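Local coordinates for phosphoheptose isomerase (Neisseria gonorrhoeae, PDB 5I01) that catalyses the isomerisation of sedoheptulose 7-phosphate to D-glycero-D-manno-heptose 7-phosphate, the first step of glycero-manno-heptose biosynthesis for gonococcal lipooligosaccharide, at the interface of chains A and B and the interface of chains A and C. Numbering follows the deposited sequence. Chains: chain A/B/C, Phosphoheptose isomerase.

Contact 1: the interface of chains A and B. Residues chain A 21, 24-25, 28-29, 32, 182-183, 186; chain B 10, 14.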
# COMPACT_ATOMS: atom_id res chain seq x y z
N LYS A 21 -27.30 -13.89 -1.62
CA LYS A 21 -27.11 -13.72 -3.06
C LYS A 21 -28.37 -14.02 -3.87
O LYS A 21 -28.59 -13.40 -4.89
CB LYS A 21 -25.92 -14.56 -3.56
CG LYS A 21 -24.58 -13.91 -3.25
CD LYS A 21 -23.44 -14.61 -3.96
CE LYS A 21 -22.14 -13.83 -3.82
NZ LYS A 21 -21.77 -13.59 -2.40
N ALA A 24 -30.39 -10.63 -3.54
CA ALA A 24 -29.77 -9.58 -4.37
C ALA A 24 -29.96 -9.84 -5.87
O ALA A 24 -30.05 -8.90 -6.64
CB ALA A 24 -28.29 -9.44 -4.03
N GLU A 25 -30.00 -11.12 -6.25
CA GLU A 25 -30.31 -11.56 -7.62
C GLU A 25 -31.66 -11.02 -8.13
O GLU A 25 -31.80 -10.73 -9.31
CB GLU A 25 -30.32 -13.10 -7.65
CG GLU A 25 -30.46 -13.80 -9.00
CD GLU A 25 -30.61 -15.32 -8.86
OE1 GLU A 25 -31.35 -15.77 -7.95
OE2 GLU A 25 -30.00 -16.07 -9.65
N LEU A 28 -30.87 -6.47 -8.02
CA LEU A 28 -29.61 -5.80 -8.39
C LEU A 28 -29.14 -6.09 -9.81
O LEU A 28 -28.04 -5.68 -10.18
CB LEU A 28 -28.49 -6.16 -7.39
CG LEU A 28 -28.61 -5.55 -5.99
CD1 LEU A 28 -27.57 -6.13 -5.04
CD2 LEU A 28 -28.48 -4.04 -6.07
N VAL A 29 -29.95 -6.76 -10.62
CA VAL A 29 -29.55 -7.00 -12.00
C VAL A 29 -29.64 -5.71 -12.81
O VAL A 29 -28.66 -5.34 -13.45
CB VAL A 29 -30.34 -8.15 -12.67
CG1 VAL A 29 -29.92 -8.32 -14.13
CG2 VAL A 29 -30.09 -9.44 -11.91
N THR A 32 -26.98 -2.90 -11.54
CA THR A 32 -25.63 -3.33 -11.95
C THR A 32 -25.37 -3.04 -13.44
O THR A 32 -24.28 -2.59 -13.80
CB THR A 32 -25.35 -4.83 -11.63
OG1 THR A 32 -25.53 -5.06 -10.24
CG2 THR A 32 -23.93 -5.23 -11.97
N LEU A 182 -18.88 -9.77 -5.86
CA LEU A 182 -19.66 -10.33 -6.96
C LEU A 182 -20.09 -9.21 -7.92
O LEU A 182 -19.88 -9.33 -9.12
CB LEU A 182 -20.88 -11.10 -6.43
CG LEU A 182 -21.96 -11.52 -7.44
CD1 LEU A 182 -21.36 -12.36 -8.56
CD2 LEU A 182 -23.09 -12.28 -6.77
N LEU A 183 -20.69 -8.15 -7.37
CA LEU A 183 -21.14 -7.00 -8.16
C LEU A 183 -20.02 -6.40 -9.01
O LEU A 183 -20.20 -6.15 -10.20
CB LEU A 183 -21.78 -5.92 -7.28
CG LEU A 183 -23.15 -6.22 -6.67
CD1 LEU A 183 -23.57 -5.12 -5.72
CD2 LEU A 183 -24.20 -6.38 -7.75
N ALA A 186 -19.16 -8.79 -11.92
CA ALA A 186 -20.20 -8.70 -12.93
C ALA A 186 -20.09 -7.41 -13.77
O ALA A 186 -20.34 -7.44 -14.97
CB ALA A 186 -21.57 -8.79 -12.28
N VAL B 10 -25.19 -10.45 -16.31
CA VAL B 10 -25.22 -10.19 -14.87
C VAL B 10 -26.03 -11.29 -14.18
O VAL B 10 -25.59 -11.84 -13.16
CB VAL B 10 -25.79 -8.78 -14.53
CG1 VAL B 10 -26.04 -8.61 -13.03
CG2 VAL B 10 -24.84 -7.69 -15.01
N PHE B 14 -24.78 -13.95 -11.15
CA PHE B 14 -25.46 -14.28 -9.87
C PHE B 14 -25.77 -15.77 -9.77
O PHE B 14 -25.51 -16.39 -8.74
CB PHE B 14 -26.75 -13.48 -9.69
CG PHE B 14 -26.53 -12.09 -9.19
CD1 PHE B 14 -26.12 -11.08 -10.06
CD2 PHE B 14 -26.72 -11.78 -7.85
CE1 PHE B 14 -25.91 -9.79 -9.60
CE2 PHE B 14 -26.52 -10.49 -7.38
CZ PHE B 14 -26.11 -9.49 -8.26
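The ring of B:Phe14 is inserted between two helical elements of chain A, with A:Leu182 over one face and the backbone of A:Glu25 on the opposite side, beyond the rim. Burial is the first evidence of a tight plug: chain A hides 125 Å² of B:Phe14, against 37 Å² of B:Val10 one turn earlier in the same helix 6-24. B:Phe14 CG stands anti to its own carbonyl carbon (chi1 -81°), which sends the ring away from its helix into chain A. The methyl A:Leu182 CD2 sits over one face, displaced toward the rim, 3.8 Å from B:Phe14 CD2. Across the ring plane, A:Glu25 CA comes to 3.6 Å from the same B:Phe14 CD2, and the A:Glu25 chain runs past the phenyl group in the opposite direction. At the ring tip, B:Phe14 CZ meets the methyl A:Leu183 CD2 at 3.7 Å. The B:Val10 end is looser. B:Val10 CG1 lies 4.0 Å from A:Val29 CA, and A:Ala186 CB stands 4.4 Å from B:Val10 CG2. A:Thr32 turns its methyl CG2 toward B:Val10, while its hydroxyl OG1 donates to A:Leu28 O at 2.6 Å, nearly in line with the carbonyl (162°), so the polar group is spent within chain A. No polar pair bridges the chains here; the patch is an apolar socket that locks the N-terminal helix of one subunit onto its neighbour in the homotetramer.

Contact 2: the interface of chains A and C. Residues chain A 69, 78-82; chain C 90, 106, 110-111.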
# COMPACT_ATOMS: atom_id res chain seq x y z
N THR A 69 -6.74 -2.23 -14.68
CA THR A 69 -5.40 -1.93 -15.20
C THR A 69 -4.68 -3.14 -15.82
O THR A 69 -3.79 -2.96 -16.65
CB THR A 69 -4.50 -1.23 -14.15
OG1 THR A 69 -4.40 -2.02 -12.95
CG2 THR A 69 -5.08 0.14 -13.80
N GLU A 78 -5.60 -1.82 -21.29
CA GLU A 78 -5.56 -1.24 -19.94
C GLU A 78 -6.53 -0.05 -19.81
O GLU A 78 -6.54 0.84 -20.65
CB GLU A 78 -4.13 -0.82 -19.60
CG GLU A 78 -3.08 -1.93 -19.77
CD GLU A 78 -2.36 -1.94 -21.13
OE1 GLU A 78 -2.81 -1.29 -22.10
OE2 GLU A 78 -1.32 -2.63 -21.22
N LEU A 79 -7.34 -0.05 -18.74
CA LEU A 79 -8.42 0.93 -18.54
C LEU A 79 -8.10 1.89 -17.40
O LEU A 79 -7.45 1.50 -16.42
CB LEU A 79 -9.72 0.19 -18.20
CG LEU A 79 -10.24 -0.77 -19.27
CD1 LEU A 79 -11.37 -1.65 -18.72
CD2 LEU A 79 -10.70 -0.00 -20.50
N ALA A 80 -8.59 3.12 -17.50
CA ALA A 80 -8.25 4.16 -16.53
C ALA A 80 -9.02 3.99 -15.22
O ALA A 80 -10.20 4.35 -15.14
CB ALA A 80 -8.51 5.55 -17.13
N ALA A 81 -8.35 3.44 -14.21
CA ALA A 81 -8.95 3.29 -12.89
C ALA A 81 -7.91 3.36 -11.78
O ALA A 81 -6.90 2.64 -11.83
CB ALA A 81 -9.74 2.00 -12.80
N VAL A 82 -8.16 4.22 -10.78
CA VAL A 82 -7.27 4.45 -9.64
C VAL A 82 -8.03 4.19 -8.33
O VAL A 82 -9.09 4.75 -8.10
CB VAL A 82 -6.74 5.91 -9.64
CG1 VAL A 82 -5.73 6.14 -8.51
CG2 VAL A 82 -6.11 6.26 -10.98
N ALA C 90 -2.40 -4.45 -8.14
CA ALA C 90 -1.86 -4.23 -9.49
C ALA C 90 -0.43 -4.72 -9.65
O ALA C 90 -0.10 -5.33 -10.66
CB ALA C 90 -1.93 -2.75 -9.87
N LYS C 106 2.47 -0.91 -17.67
CA LYS C 106 1.03 -1.18 -17.83
C LYS C 106 0.15 -0.13 -17.18
O LYS C 106 -0.90 0.19 -17.71
CB LYS C 106 0.65 -2.56 -17.30
CG LYS C 106 1.12 -3.70 -18.19
CD LYS C 106 0.31 -4.97 -17.93
CE LYS C 106 -1.00 -4.97 -18.71
NZ LYS C 106 -0.80 -5.38 -20.13
N ALA C 110 -2.64 2.53 -18.80
CA ALA C 110 -3.98 2.77 -18.24
C ALA C 110 -4.26 4.24 -18.04
O ALA C 110 -5.23 4.77 -18.58
CB ALA C 110 -4.15 2.03 -16.92
N LEU C 111 -3.39 4.90 -17.26
CA LEU C 111 -3.61 6.27 -16.77
C LEU C 111 -3.04 7.38 -17.67
O LEU C 111 -3.58 8.48 -17.68
CB LEU C 111 -3.02 6.43 -15.37
CG LEU C 111 -3.34 5.37 -14.30
CD1 LEU C 111 -2.66 5.70 -12.97
CD2 LEU C 111 -4.84 5.22 -14.11
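A:Glu78 and C:Lys106 cross at roughly a right angle, and their tips form a salt bridge between a loop of chain A and helix 105-111 of chain C. The evidence is a hydrogen bond of 3.0 Å from the ammonium nitrogen C:Lys106 NZ to the carboxylate oxygen A:Glu78 OE2. The nitrogen approaches on the anti side of that oxygen and lies 32° out of the carboxylate plane. Both side chains bend to make this meeting: A:Glu78 bends at its second torsion (chi2 94°), and C:Lys106 bends near its end, bringing the methylene C:Lys106 CE within 3.8 Å of A:Glu78 CG. A second perpendicular crossing lies at the far end of the patch, where the branch A:Val82 CG2, from strand 81-83, meets the methyl C:Leu111 CD2 at 3.5 Å. Between the two crossings sits C:Ala110, which chain A covers more than the other chain C residues here (54 Å²). A:Thr69, at the end of helix 56-69, offers it a methyl group, with CG2 3.8 Å from C:Ala110 CB. Charged, small and branched groups thus share one seam of the A-C contact in the homotetramer. The methyl C:Ala110 CB also rests 3.4 Å from the backbone oxygen A:Leu79 O.

Contact 3: the interface of chains A and B. Residues chain A 11, 14-15, 18; chain B 18, 21-22, 25.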
# COMPACT_ATOMS: atom_id res chain seq x y z
N ALA A 11 -21.19 -24.02 8.27
CA ALA A 11 -22.36 -24.35 7.42
C ALA A 11 -23.33 -23.19 7.33
O ALA A 11 -23.79 -22.84 6.25
CB ALA A 11 -23.08 -25.59 7.95
N PHE A 14 -22.06 -20.31 4.90
CA PHE A 14 -22.39 -20.69 3.52
C PHE A 14 -23.88 -20.50 3.19
O PHE A 14 -24.23 -19.86 2.19
CB PHE A 14 -22.02 -22.16 3.24
CG PHE A 14 -20.58 -22.37 2.87
CD1 PHE A 14 -20.15 -22.17 1.56
CD2 PHE A 14 -19.65 -22.79 3.81
CE1 PHE A 14 -18.82 -22.37 1.21
CE2 PHE A 14 -18.32 -22.99 3.47
CZ PHE A 14 -17.90 -22.78 2.16
N ALA A 15 -24.75 -21.06 4.04
CA ALA A 15 -26.20 -20.97 3.81
C ALA A 15 -26.66 -19.52 3.81
O ALA A 15 -27.39 -19.10 2.91
CB ALA A 15 -26.98 -21.79 4.84
N ILE A 18 -25.38 -17.88 0.56
CA ILE A 18 -26.27 -18.30 -0.53
C ILE A 18 -27.60 -17.51 -0.47
O ILE A 18 -27.97 -16.89 -1.47
CB ILE A 18 -26.50 -19.83 -0.53
CG1 ILE A 18 -25.21 -20.55 -0.97
CG2 ILE A 18 -27.65 -20.22 -1.46
CD1 ILE A 18 -25.10 -21.98 -0.48
N ILE B 18 -24.06 -18.47 -7.06
CA ILE B 18 -24.89 -19.33 -6.18
C ILE B 18 -24.60 -20.83 -6.39
O ILE B 18 -24.50 -21.58 -5.42
CB ILE B 18 -26.41 -19.02 -6.31
CG1 ILE B 18 -26.71 -17.66 -5.71
CG2 ILE B 18 -27.26 -20.08 -5.61
CD1 ILE B 18 -27.93 -16.99 -6.31
N LYS B 21 -21.09 -21.70 -4.79
CA LYS B 21 -21.16 -21.79 -3.32
C LYS B 21 -21.89 -23.05 -2.84
O LYS B 21 -21.47 -23.66 -1.86
CB LYS B 21 -21.81 -20.53 -2.73
CG LYS B 21 -20.90 -19.32 -2.75
CD LYS B 21 -21.16 -18.40 -1.55
CE LYS B 21 -20.08 -17.32 -1.42
NZ LYS B 21 -20.15 -16.33 -2.53
N GLN B 22 -22.97 -23.43 -3.53
CA GLN B 22 -23.67 -24.72 -3.27
C GLN B 22 -22.77 -25.96 -3.45
O GLN B 22 -22.82 -26.91 -2.65
CB GLN B 22 -24.90 -24.85 -4.19
CG GLN B 22 -26.05 -23.94 -3.78
CD GLN B 22 -27.11 -23.78 -4.85
OE1 GLN B 22 -26.84 -23.90 -6.04
NE2 GLN B 22 -28.33 -23.51 -4.42
N GLU B 25 -20.06 -25.49 -0.46
CA GLU B 25 -20.74 -25.77 0.83
C GLU B 25 -20.67 -27.23 1.33
O GLU B 25 -20.71 -27.48 2.54
CB GLU B 25 -22.22 -25.35 0.69
CG GLU B 25 -23.17 -25.63 1.85
CD GLU B 25 -24.59 -25.15 1.58
OE1 GLU B 25 -25.13 -25.45 0.49
OE2 GLU B 25 -25.18 -24.48 2.46
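Helix 6-27 of chain A packs antiparallel against helix 6-24 of chain B and B:Glu25 just beyond it, with A:Ile18 and A:Phe14 making the main contacts. These are N-terminal helices of a GmhA-type member of the SIS (sugar isomerase) family, related by the two-fold symmetry of the A-B interface. A:Ile18 loses 82 Å² of surface to chain B, more than any other residue of the patch. Its CG1 branch is anti to the carbonyl carbon (chi1 -70°) and carries CD1 toward B:Gln22 and B:Glu25. There A:Ile18 CG1 lies alongside B:Lys21 CB at 3.8 Å, the two side chains running in opposite directions. The tip A:Ile18 CD1 reaches 4.0 Å from B:Gln22 CG and, crossing the B:Glu25 chain at about a right angle, 3.8 Å from the carboxylate carbon B:Glu25 CD. The other branch faces its own twin: A:Ile18 CG2 and B:Ile18 CG2 stand 4.2 Å apart, as expected close to the symmetry axis. B:Glu25 is extended (chi1 176°, with CG anti to the backbone N), and it passes A:Phe14 before its carboxylate arrives at A:Ile18. B:Glu25 CA lies over a ring face of A:Phe14, 3.9 Å from the ring centroid, a CH-pi contact displaced toward the rim. Ring and carboxylate planes are inclined by 38°. Within this patch no N or O of chain A comes within bonding reach of the B:Glu25 oxygens; B:Glu25 OE1 approaches the methyl A:Ile18 CD1 at 3.6 Å.

Contact 4: the interface of chains A and B. Residues chain A 13, 17, 174-175, 177-178; chain B 63, 181-182, 185.
A:Ala174 lays its methyl CB over the centre of the B:His185 imidazole, 3.8 Å from the ring centroid in a CH-pi contact. A separate apolar contact pairs the methyl B:Leu182 CD1 with A:Ser17 CB at 3.9 Å. The polar layer begins at the ring edge, where B:His185 ND1 donates to the carboxylate oxygen A:Glu178 OE2 at 2.8 Å. This tip-to-tip bond is fairly straight (155° at H), close to the ring plane and on the anti side of the oxygen. The syn side of A:Glu178 OE2 is taken by A:Arg175 NH1 at 2.7 Å, while A:Arg175 NE donates to A:Glu178 OE1, a side-on, two-nitrogen grip. A:Ser17 OG reaches A:Glu178 OE1 at 2.9 Å from the opposite face of the carboxylate plane. Hydrogen bonds from A:Ser17, A:Arg175 and B:His185 hold the carboxylate, which may in turn set the rotation of B:His185. Farther out, A:Gln177 extends (chi2 160°) until its amide oxygen OE1 stands 3.0 Å from B:His63 NE2 and 3.0 Å from B:His185 NE2. Such convergence suits a shared metal: B:His63 and B:His185 bind the zinc ion together with B:Glu67, and A:Gln177 is a likely further ligand. The site probably completes the catalytic zinc centre of one subunit with residues of its neighbour.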
# COMPACT_ATOMS: atom_id res chain seq x y z
N HIS A 13 -22.71 -19.99 7.74
CA HIS A 13 -22.10 -18.94 6.91
C HIS A 13 -22.35 -19.12 5.42
O HIS A 13 -22.77 -18.17 4.75
CB HIS A 13 -20.60 -18.86 7.14
CG HIS A 13 -20.23 -18.02 8.32
ND1 HIS A 13 -19.93 -16.69 8.20
CD2 HIS A 13 -20.12 -18.32 9.63
CE1 HIS A 13 -19.64 -16.20 9.39
NE2 HIS A 13 -19.75 -17.17 10.28
N SER A 17 -24.79 -16.91 3.16
CA SER A 17 -24.21 -16.27 1.96
C SER A 17 -24.96 -16.63 0.68
O SER A 17 -25.17 -15.78 -0.17
CB SER A 17 -22.73 -16.64 1.80
OG SER A 17 -22.11 -15.84 0.79
N ALA A 174 -20.22 -8.78 6.69
CA ALA A 174 -19.56 -9.86 5.96
C ALA A 174 -20.35 -10.27 4.70
O ALA A 174 -19.76 -10.43 3.64
CB ALA A 174 -19.33 -11.05 6.88
N ARG A 175 -21.66 -10.41 4.81
CA ARG A 175 -22.49 -10.76 3.64
C ARG A 175 -22.53 -9.64 2.60
O ARG A 175 -22.59 -9.89 1.40
CB ARG A 175 -23.91 -11.11 4.07
CG ARG A 175 -24.00 -12.26 5.07
CD ARG A 175 -23.63 -13.58 4.45
NE ARG A 175 -22.21 -13.88 4.52
CZ ARG A 175 -21.56 -14.32 5.61
NH1 ARG A 175 -20.25 -14.57 5.53
NH2 ARG A 175 -22.19 -14.52 6.76
N GLN A 177 -20.06 -7.29 2.00
CA GLN A 177 -18.76 -7.33 1.30
C GLN A 177 -18.74 -8.41 0.22
O GLN A 177 -18.30 -8.16 -0.89
CB GLN A 177 -17.59 -7.56 2.28
CG GLN A 177 -17.14 -6.30 3.00
CD GLN A 177 -16.34 -6.55 4.29
OE1 GLN A 177 -15.98 -7.69 4.63
NE2 GLN A 177 -16.05 -5.47 5.02
N GLU A 178 -19.23 -9.61 0.55
CA GLU A 178 -19.23 -10.75 -0.37
C GLU A 178 -20.09 -10.51 -1.61
O GLU A 178 -19.72 -10.95 -2.70
CB GLU A 178 -19.69 -12.01 0.34
CG GLU A 178 -18.70 -12.49 1.39
CD GLU A 178 -19.33 -13.40 2.45
OE1 GLU A 178 -20.47 -13.88 2.24
OE2 GLU A 178 -18.67 -13.62 3.50
N HIS B 63 -7.38 -7.91 3.52
CA HIS B 63 -8.70 -8.03 4.15
C HIS B 63 -8.62 -8.92 5.40
O HIS B 63 -9.01 -8.51 6.49
CB HIS B 63 -9.68 -8.63 3.12
CG HIS B 63 -11.12 -8.54 3.49
ND1 HIS B 63 -12.08 -8.18 2.58
CD2 HIS B 63 -11.78 -8.80 4.65
CE1 HIS B 63 -13.27 -8.21 3.15
NE2 HIS B 63 -13.11 -8.58 4.41
N ILE B 181 -13.15 -15.27 0.14
CA ILE B 181 -13.52 -14.21 1.06
C ILE B 181 -14.59 -14.74 2.02
O ILE B 181 -14.56 -14.42 3.21
CB ILE B 181 -14.00 -12.91 0.35
CG1 ILE B 181 -12.94 -12.38 -0.63
CG2 ILE B 181 -14.23 -11.79 1.38
CD1 ILE B 181 -13.47 -11.47 -1.73
N LEU B 182 -15.51 -15.57 1.53
CA LEU B 182 -16.44 -16.29 2.41
C LEU B 182 -15.69 -17.18 3.43
O LEU B 182 -15.97 -17.12 4.63
CB LEU B 182 -17.46 -17.12 1.60
CG LEU B 182 -18.41 -18.03 2.40
CD1 LEU B 182 -19.23 -17.20 3.37
CD2 LEU B 182 -19.35 -18.80 1.49
N HIS B 185 -14.11 -15.09 6.07
CA HIS B 185 -15.12 -14.65 7.04
C HIS B 185 -15.59 -15.76 7.99
O HIS B 185 -15.85 -15.50 9.15
CB HIS B 185 -16.32 -14.03 6.32
CG HIS B 185 -16.06 -12.65 5.80
ND1 HIS B 185 -16.57 -12.18 4.62
CD2 HIS B 185 -15.34 -11.63 6.33
CE1 HIS B 185 -16.19 -10.93 4.44
NE2 HIS B 185 -15.43 -10.57 5.46

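Contacts 1, 3 and 4 belong to one A-B interface. The centres of their C-alpha atoms are about 11 Å apart for contacts 3 and 4, about 15 Å for contacts 1 and 4, and about 16 Å for contacts 1 and 3. Helix 6-27 of chain A runs through all three, helix 6-24 of chain B through contacts 1 and 3, and helix 173-193 of chain A joins contact 1 to contact 4. Phe14, Glu25 and Leu182 recur with the chains exchanged, a mark of two-fold symmetry. Contact 2 lies farther off and joins a different pair; two distinct interfaces are consistent with the homotetramer.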